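Local structure of autoinducer 2-binding protein LsrB (Clostridium saccharobutylicum DSM 13864, 6DSP) at residues K155-Y160 against S215-I220. The protein binds the quorum-sensing signal autoinducer-2 as a receptor of the bacterial solute-binding protein family. Sequence-based numbering, arbitrary orientation.
Sequences KYCWHY and SDIDLI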
# COMPACT_ATOMS: atom_id res chain seq x y z
N LYS A 155 23.66 -8.05 0.40
CA LYS A 155 22.77 -9.15 0.07
C LYS A 155 21.36 -8.80 0.53
O LYS A 155 21.16 -8.40 1.69
CB LYS A 155 23.23 -10.43 0.78
CG LYS A 155 24.49 -11.03 0.16
CD LYS A 155 24.84 -12.37 0.81
CE LYS A 155 25.96 -13.05 0.04
NZ LYS A 155 26.28 -14.40 0.55
N TYR A 156 20.40 -8.88 -0.38
CA TYR A 156 19.06 -8.44 -0.02
C TYR A 156 18.01 -9.26 -0.77
O TYR A 156 18.30 -10.00 -1.70
CB TYR A 156 18.86 -6.95 -0.34
CG TYR A 156 18.70 -6.70 -1.81
CD1 TYR A 156 19.82 -6.63 -2.67
CD2 TYR A 156 17.44 -6.56 -2.36
CE1 TYR A 156 19.64 -6.44 -4.02
CE2 TYR A 156 17.27 -6.37 -3.72
CZ TYR A 156 18.35 -6.33 -4.53
OH TYR A 156 18.16 -6.13 -5.87
N CYS A 157 16.76 -9.09 -0.34
CA CYS A 157 15.63 -9.56 -1.14
C CYS A 157 14.40 -8.78 -0.73
O CYS A 157 14.42 -7.99 0.22
CB CYS A 157 15.38 -11.08 -0.98
SG CYS A 157 14.71 -11.62 0.59
N TRP A 158 13.30 -9.03 -1.46
CA TRP A 158 12.00 -8.44 -1.20
C TRP A 158 11.07 -9.49 -0.60
O TRP A 158 11.11 -10.67 -0.99
CB TRP A 158 11.36 -7.92 -2.50
CG TRP A 158 12.13 -6.83 -3.18
CD1 TRP A 158 13.28 -6.96 -3.91
CD2 TRP A 158 11.76 -5.46 -3.25
NE1 TRP A 158 13.66 -5.73 -4.40
CE2 TRP A 158 12.74 -4.79 -4.02
CE3 TRP A 158 10.68 -4.72 -2.75
CZ2 TRP A 158 12.70 -3.42 -4.25
CZ3 TRP A 158 10.63 -3.36 -2.99
CH2 TRP A 158 11.62 -2.72 -3.75
N HIS A 159 10.26 -9.08 0.38
CA HIS A 159 9.25 -9.92 1.05
C HIS A 159 7.97 -9.11 1.08
O HIS A 159 7.89 -8.08 1.76
CB HIS A 159 9.72 -10.28 2.47
CG HIS A 159 8.69 -11.01 3.29
ND1 HIS A 159 8.87 -11.29 4.63
CD2 HIS A 159 7.45 -11.49 2.97
CE1 HIS A 159 7.79 -11.91 5.10
NE2 HIS A 159 6.92 -12.04 4.11
N TYR A 160 6.97 -9.54 0.31
CA TYR A 160 5.70 -8.80 0.30
C TYR A 160 4.55 -9.79 0.13
O TYR A 160 4.67 -10.98 0.45
CB TYR A 160 5.76 -7.60 -0.65
CG TYR A 160 6.12 -7.84 -2.10
CD1 TYR A 160 7.43 -8.00 -2.51
CD2 TYR A 160 5.12 -7.82 -3.08
CE1 TYR A 160 7.75 -8.10 -3.86
CE2 TYR A 160 5.44 -7.95 -4.42
CZ TYR A 160 6.76 -8.09 -4.80
OH TYR A 160 7.10 -8.18 -6.12
N SER A 215 21.05 -16.81 5.82
CA SER A 215 21.34 -16.34 7.17
C SER A 215 22.28 -15.14 7.20
O SER A 215 22.27 -14.40 8.20
CB SER A 215 21.89 -17.47 8.05
OG SER A 215 23.17 -17.87 7.58
N ASP A 216 23.06 -14.93 6.15
CA ASP A 216 23.94 -13.77 6.02
C ASP A 216 23.30 -12.62 5.24
O ASP A 216 24.01 -11.69 4.81
CB ASP A 216 25.27 -14.16 5.38
CG ASP A 216 25.11 -14.67 3.97
OD1 ASP A 216 23.98 -14.81 3.47
OD2 ASP A 216 26.12 -14.98 3.33
N ILE A 217 21.98 -12.64 5.04
CA ILE A 217 21.35 -11.55 4.31
C ILE A 217 21.57 -10.23 5.07
O ILE A 217 21.58 -10.19 6.31
CB ILE A 217 19.86 -11.88 4.09
CG1 ILE A 217 19.26 -11.01 2.99
CG2 ILE A 217 19.07 -11.80 5.42
CD1 ILE A 217 17.91 -11.55 2.47
N ASP A 218 21.71 -9.14 4.31
CA ASP A 218 21.94 -7.83 4.91
C ASP A 218 20.68 -7.00 5.03
O ASP A 218 20.55 -6.21 5.98
CB ASP A 218 22.93 -7.01 4.08
CG ASP A 218 24.35 -7.55 4.15
OD1 ASP A 218 24.90 -7.64 5.28
OD2 ASP A 218 24.88 -7.91 3.08
N LEU A 219 19.76 -7.13 4.08
CA LEU A 219 18.62 -6.23 3.97
C LEU A 219 17.41 -7.02 3.49
O LEU A 219 17.51 -7.75 2.48
CB LEU A 219 18.96 -5.14 2.92
CG LEU A 219 17.81 -4.25 2.46
CD1 LEU A 219 17.27 -3.41 3.64
CD2 LEU A 219 18.27 -3.40 1.29
N ILE A 220 16.28 -6.86 4.16
CA ILE A 220 15.01 -7.45 3.70
C ILE A 220 14.03 -6.31 3.53
O ILE A 220 13.72 -5.62 4.51
CB ILE A 220 14.46 -8.50 4.68
CG1 ILE A 220 15.55 -9.53 5.05
CG2 ILE A 220 13.21 -9.19 4.03
CD1 ILE A 220 15.12 -10.49 6.15
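Asp218 grips the start of strand 155-160 from both its backbone and its side chain. CG lies beside its own backbone N (chi1 -70°), and OD2 takes the N-H of Lys155 on its anti lone pair, an almost straight bond of 2.9 Å from Lys155 N to Asp218 OD2. OD1 forms a salt bridge with Arg145. Lys155 O in turn accepts two amides: Leu219 N lies nearly along the C=O axis, whereas Asp218 N, at 2.8 Å from Lys155 O, is tilted 31° from the carbonyl plane. Beyond CG the Lys155 chain is fully extended and passes Asp216 obliquely, CD resting near both carboxylate oxygens. Its NZ closes a salt bridge with Asp216 OD2 at 2.8 Å, approaching on the syn side but 34° out of the carboxylate plane. From here Tyr156 and Cys157 pair in parallel with Leu219 and Ile220, joining strands 155-160 and 219-222, the two central strands of the four-stranded parallel sheet in one alpha/beta lobe of this periplasmic-binding-protein fold; helix 166-182, edge strand 187-195 and helix 200-213 come between them in the chain. Cys157 N donates to Leu219 O at 3.2 Å. On one face, Tyr156 CB sits 3.7 Å from Leu219 CB, while the ring leads away from Leu219, its OH hydrogen-bonded to Glu176 of helix 166-182. The opposite face carries Cys157 and Ile220, packed against Ile210 of helix 200-213. Ile217 has CG1 anti to the backbone N and CD1 extended beyond it, 3.7 Å from Cys157 SG. Farther along, Ile220 CG2 touches His159 CB at 4.0 Å, and the buried imidazole leads away from Ile220, its NE2 hydrogen-bonded to Ser196 and ND1 to Gln231.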